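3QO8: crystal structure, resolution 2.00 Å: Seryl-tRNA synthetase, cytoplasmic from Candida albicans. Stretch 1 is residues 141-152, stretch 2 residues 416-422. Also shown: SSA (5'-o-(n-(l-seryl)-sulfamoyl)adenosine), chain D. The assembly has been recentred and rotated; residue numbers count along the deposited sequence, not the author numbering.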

# COMPACT_ATOMS: atom_id res chain seq x y z
N GLN A 141 31.40 -9.82 -16.32
CA GLN A 141 31.21 -9.98 -14.88
C GLN A 141 32.00 -8.96 -14.07
O GLN A 141 32.78 -9.31 -13.18
N ILE A 142 31.82 -7.69 -14.41
CA ILE A 142 32.56 -6.59 -13.82
C ILE A 142 31.55 -5.49 -13.50
O ILE A 142 30.75 -5.10 -14.36
N ALA A 143 31.59 -4.98 -12.27
CA ALA A 143 30.70 -3.89 -11.88
C ALA A 143 31.01 -2.67 -12.74
O ALA A 143 32.13 -2.17 -12.74
N ALA A 144 30.01 -2.18 -13.47
CA ALA A 144 30.27 -1.14 -14.47
C ALA A 144 30.87 0.15 -13.90
O ALA A 144 31.75 0.76 -14.50
N ALA A 145 30.40 0.55 -12.72
CA ALA A 145 30.76 1.85 -12.18
C ALA A 145 32.12 1.85 -11.49
O ALA A 145 32.80 2.86 -11.45
N THR A 146 32.50 0.71 -10.92
CA THR A 146 33.71 0.65 -10.11
C THR A 146 34.85 -0.11 -10.78
O THR A 146 36.01 0.03 -10.38
N GLY A 147 34.51 -0.93 -11.76
CA GLY A 147 35.49 -1.79 -12.40
C GLY A 147 35.85 -3.03 -11.58
O GLY A 147 36.63 -3.86 -12.02
N ALA A 148 35.27 -3.15 -10.39
CA ALA A 148 35.55 -4.29 -9.52
C ALA A 148 34.93 -5.58 -10.06
O ALA A 148 33.96 -5.54 -10.81
N PRO A 149 35.49 -6.74 -9.70
CA PRO A 149 34.84 -7.99 -10.09
C PRO A 149 33.41 -7.99 -9.56
O PRO A 149 33.18 -7.54 -8.43
N ALA A 150 32.44 -8.43 -10.36
CA ALA A 150 31.06 -8.46 -9.89
C ALA A 150 30.89 -9.78 -9.15
O ALA A 150 30.33 -10.74 -9.67
N LYS A 151 31.42 -9.80 -7.94
CA LYS A 151 31.56 -11.03 -7.16
C LYS A 151 30.25 -11.45 -6.50
O LYS A 151 30.01 -12.64 -6.30
N LEU A 152 29.40 -10.48 -6.15
CA LEU A 152 28.19 -10.79 -5.40
C LEU A 152 26.94 -10.46 -6.19
O LEU A 152 26.95 -9.53 -6.97
N LEU A 416 23.25 -2.17 -7.07
CA LEU A 416 24.05 -3.01 -6.18
C LEU A 416 25.09 -3.81 -6.96
O LEU A 416 26.26 -3.87 -6.57
N GLU A 417 24.68 -4.45 -8.05
CA GLU A 417 25.65 -5.30 -8.75
C GLU A 417 26.70 -4.45 -9.46
O GLU A 417 27.86 -4.84 -9.54
N ASN A 418 26.30 -3.28 -9.94
CA ASN A 418 27.22 -2.43 -10.71
C ASN A 418 28.07 -1.45 -9.90
O ASN A 418 29.00 -0.85 -10.43
N TYR A 419 27.74 -1.27 -8.63
CA TYR A 419 28.45 -0.29 -7.80
C TYR A 419 29.18 -0.95 -6.65
O TYR A 419 29.74 -0.28 -5.80
N GLN A 420 29.19 -2.28 -6.65
CA GLN A 420 29.89 -3.03 -5.62
C GLN A 420 31.39 -2.93 -5.83
O GLN A 420 31.87 -2.74 -6.95
N LYS A 421 32.13 -3.03 -4.74
CA LYS A 421 33.57 -3.26 -4.82
C LYS A 421 33.94 -4.10 -3.60
O LYS A 421 33.05 -4.56 -2.88
N GLU A 422 35.22 -4.31 -3.35
CA GLU A 422 35.63 -5.33 -2.39
C GLU A 422 35.08 -5.10 -0.98
O GLU A 422 34.64 -6.04 -0.32

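Small side chains on one stretch meet longer, hydrogen-bonding ones on the other. Residues 141-152 form an irregular loop that folds back on itself, Ala143 N donating to Ala148 O at 2.8 Å, and its alanines let the backbone lie close to the second stretch, whose first residues are helical. Ala143 and Asn418 have CA atoms 4.0 Å apart, and the Ala143 methyl, pointing sideways, still comes within 3.3 Å (CB to O) of Asn418.

Asn418 uses both its backbone and its side chain. With chi1 at -77° (m) and chi2 at -66°, the amide end comes nearer the loop than the CA-to-CB bond alone would suggest, and OD1 accepts from Ala144 N at 3.1 Å. Its carbonyl O takes Ala145 N at 3.0 Å, so consecutive loop amides are held by one residue.

Ala145 points toward the second stretch and sits over a face of the Tyr419 ring, its CB 3.3 Å from the ring centroid and only 12° off the normal, a close CH-pi contact. The CA-to-CB bond of Tyr419 points away from the loop, but chi1 of -84° (m) and chi2 of 80° bring the ring back under this methyl. The bound seryl-sulfamoyl adenosine lies at the ring edge, and its N6 donates to Ala145 O at 2.8 Å; Ala145 thus meets the tyrosine through its side chain and the adenine through its backbone.

Thr146 also points inward. In rotamer p (64°), its OG1 donates to Gln420 O at 2.7 Å and accepts from Ala148 N at 3.2 Å, so one hydroxyl ties the turn together and fastens it to the other stretch. Its CG2 packs 3.5 Å from Tyr419 O. At Gly147 the phi of 78° is one that glycine adopts readily. The chain then brings Ala148 inward, CB lying 3.9 Å from Lys421 CB.

Gln420 has the largest covered area, 104 Å². Chi1 p (73°) and chi2 t (-178°) carry its amide along the loop to Leu152, whose backbone it matches with both a donor and an acceptor: OE1 accepts from Leu152 N at 3.0 Å, and NE2 donates to Leu152 O at 3.0 Å. NE2 also donates to Glu417 O at 3.0 Å, anchoring the Gln420 side chain to the helical residue three positions before it. Leu152, in rotamer m,t, adds its CB at 3.5 Å from Gln420 OE1. Lys151, by contrast, is largely extended until chi4, and its end leads away, as suits an exposed charged group.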

# COMPACT_ATOMS: atom_id res chain seq x y z
CB GLN A 141 31.55 -11.41 -14.42
CG GLN A 141 30.83 -11.75 -13.10
CD GLN A 141 31.20 -13.11 -12.53
OE1 GLN A 141 31.79 -13.95 -13.21
NE2 GLN A 141 30.85 -13.34 -11.26
CB ILE A 142 33.60 -6.01 -14.82
CG1 ILE A 142 34.65 -7.06 -15.21
CG2 ILE A 142 34.23 -4.73 -14.26
CD1 ILE A 142 35.61 -7.41 -14.11
CB ALA A 143 30.89 -3.57 -10.40
CB ALA A 144 29.01 -0.85 -15.28
CB ALA A 145 29.66 2.36 -11.23
CB THR A 146 33.43 -0.02 -8.77
OG1 THR A 146 33.05 -1.38 -9.00
CG2 THR A 146 32.32 0.70 -8.02
CB ALA A 148 35.03 -4.00 -8.11
CB PRO A 149 35.67 -9.06 -9.37
CG PRO A 149 37.01 -8.43 -9.17
CD PRO A 149 36.73 -6.97 -8.92
CB ALA A 150 30.08 -8.33 -11.03
CB LYS A 151 32.65 -10.82 -6.10
CG LYS A 151 32.99 -12.05 -5.28
CD LYS A 151 34.17 -11.77 -4.38
CE LYS A 151 34.33 -12.85 -3.34
NZ LYS A 151 34.57 -14.18 -3.94
CB LEU A 152 28.15 -9.98 -4.10
CG LEU A 152 29.35 -10.20 -3.18
CD1 LEU A 152 29.22 -9.33 -1.96
CD2 LEU A 152 29.44 -11.67 -2.81
CB LEU A 416 23.17 -3.95 -5.37
CG LEU A 416 22.22 -3.27 -4.37
CD1 LEU A 416 21.30 -4.27 -3.73
CD2 LEU A 416 22.99 -2.50 -3.31
CB GLU A 417 24.98 -6.30 -9.70
CG GLU A 417 24.09 -7.30 -8.97
CD GLU A 417 23.73 -8.52 -9.80
OE1 GLU A 417 24.17 -8.63 -10.97
OE2 GLU A 417 23.01 -9.40 -9.27
CB ASN A 418 26.46 -1.69 -11.82
CG ASN A 418 26.15 -2.58 -13.01
OD1 ASN A 418 27.06 -3.03 -13.71
ND2 ASN A 418 24.85 -2.85 -13.25
CB TYR A 419 27.50 0.82 -7.30
CG TYR A 419 27.30 1.93 -8.31
CD1 TYR A 419 26.41 1.77 -9.38
CD2 TYR A 419 28.00 3.12 -8.21
CE1 TYR A 419 26.23 2.79 -10.32
CE2 TYR A 419 27.82 4.15 -9.15
CZ TYR A 419 26.93 3.97 -10.20
OH TYR A 419 26.75 4.97 -11.14
CB GLN A 420 29.47 -4.51 -5.62
CG GLN A 420 30.02 -5.33 -6.79
CD GLN A 420 29.52 -6.77 -6.76
OE1 GLN A 420 29.94 -7.56 -5.91
NE2 GLN A 420 28.60 -7.10 -7.66
CB LYS A 421 34.34 -1.94 -4.90
CG LYS A 421 34.25 -1.09 -3.66
CD LYS A 421 34.54 0.36 -3.99
CE LYS A 421 35.86 0.54 -4.71
NZ LYS A 421 36.05 1.96 -5.11
CB GLU A 422 37.16 -5.47 -2.34
CG GLU A 422 37.65 -6.51 -1.34
CD GLU A 422 39.17 -6.61 -1.29
OE1 GLU A 422 39.76 -7.13 -2.26
OE2 GLU A 422 39.76 -6.17 -0.28
N10 SSA D . 30.37 11.42 -18.45
CA SSA D . 30.71 11.40 -17.04
CB SSA D . 29.79 12.37 -16.31
OG SSA D . 30.04 12.32 -14.90
C9 SSA D . 30.56 10.01 -16.50
O9 SSA D . 30.84 9.76 -15.34
N8 SSA D . 30.09 9.09 -17.34
S1 SSA D . 29.72 7.61 -16.83
O1S SSA D . 28.97 6.95 -17.86
O2S SSA D . 30.92 6.88 -16.54
O5' SSA D . 28.88 7.72 -15.55
C5' SSA D . 27.48 7.98 -15.59
C4' SSA D . 27.04 8.45 -14.20
O4' SSA D . 27.02 7.36 -13.28
C3' SSA D . 28.01 9.47 -13.62
O3' SSA D . 27.53 10.80 -13.84
C2' SSA D . 28.06 9.16 -12.15
O2' SSA D . 27.13 9.97 -11.44
C1' SSA D . 27.63 7.71 -12.03
N9 SSA D . 28.85 6.91 -11.78
C8 SSA D . 29.51 6.13 -12.66
N7 SSA D . 30.58 5.59 -12.03
C5 SSA D . 30.59 6.04 -10.76
C6 SSA D . 31.42 5.83 -9.66
N6 SSA D . 32.51 5.01 -9.75
N1 SSA D . 31.13 6.45 -8.50
C2 SSA D . 30.06 7.25 -8.38
N3 SSA D . 29.25 7.47 -9.42
C4 SSA D . 29.49 6.87 -10.61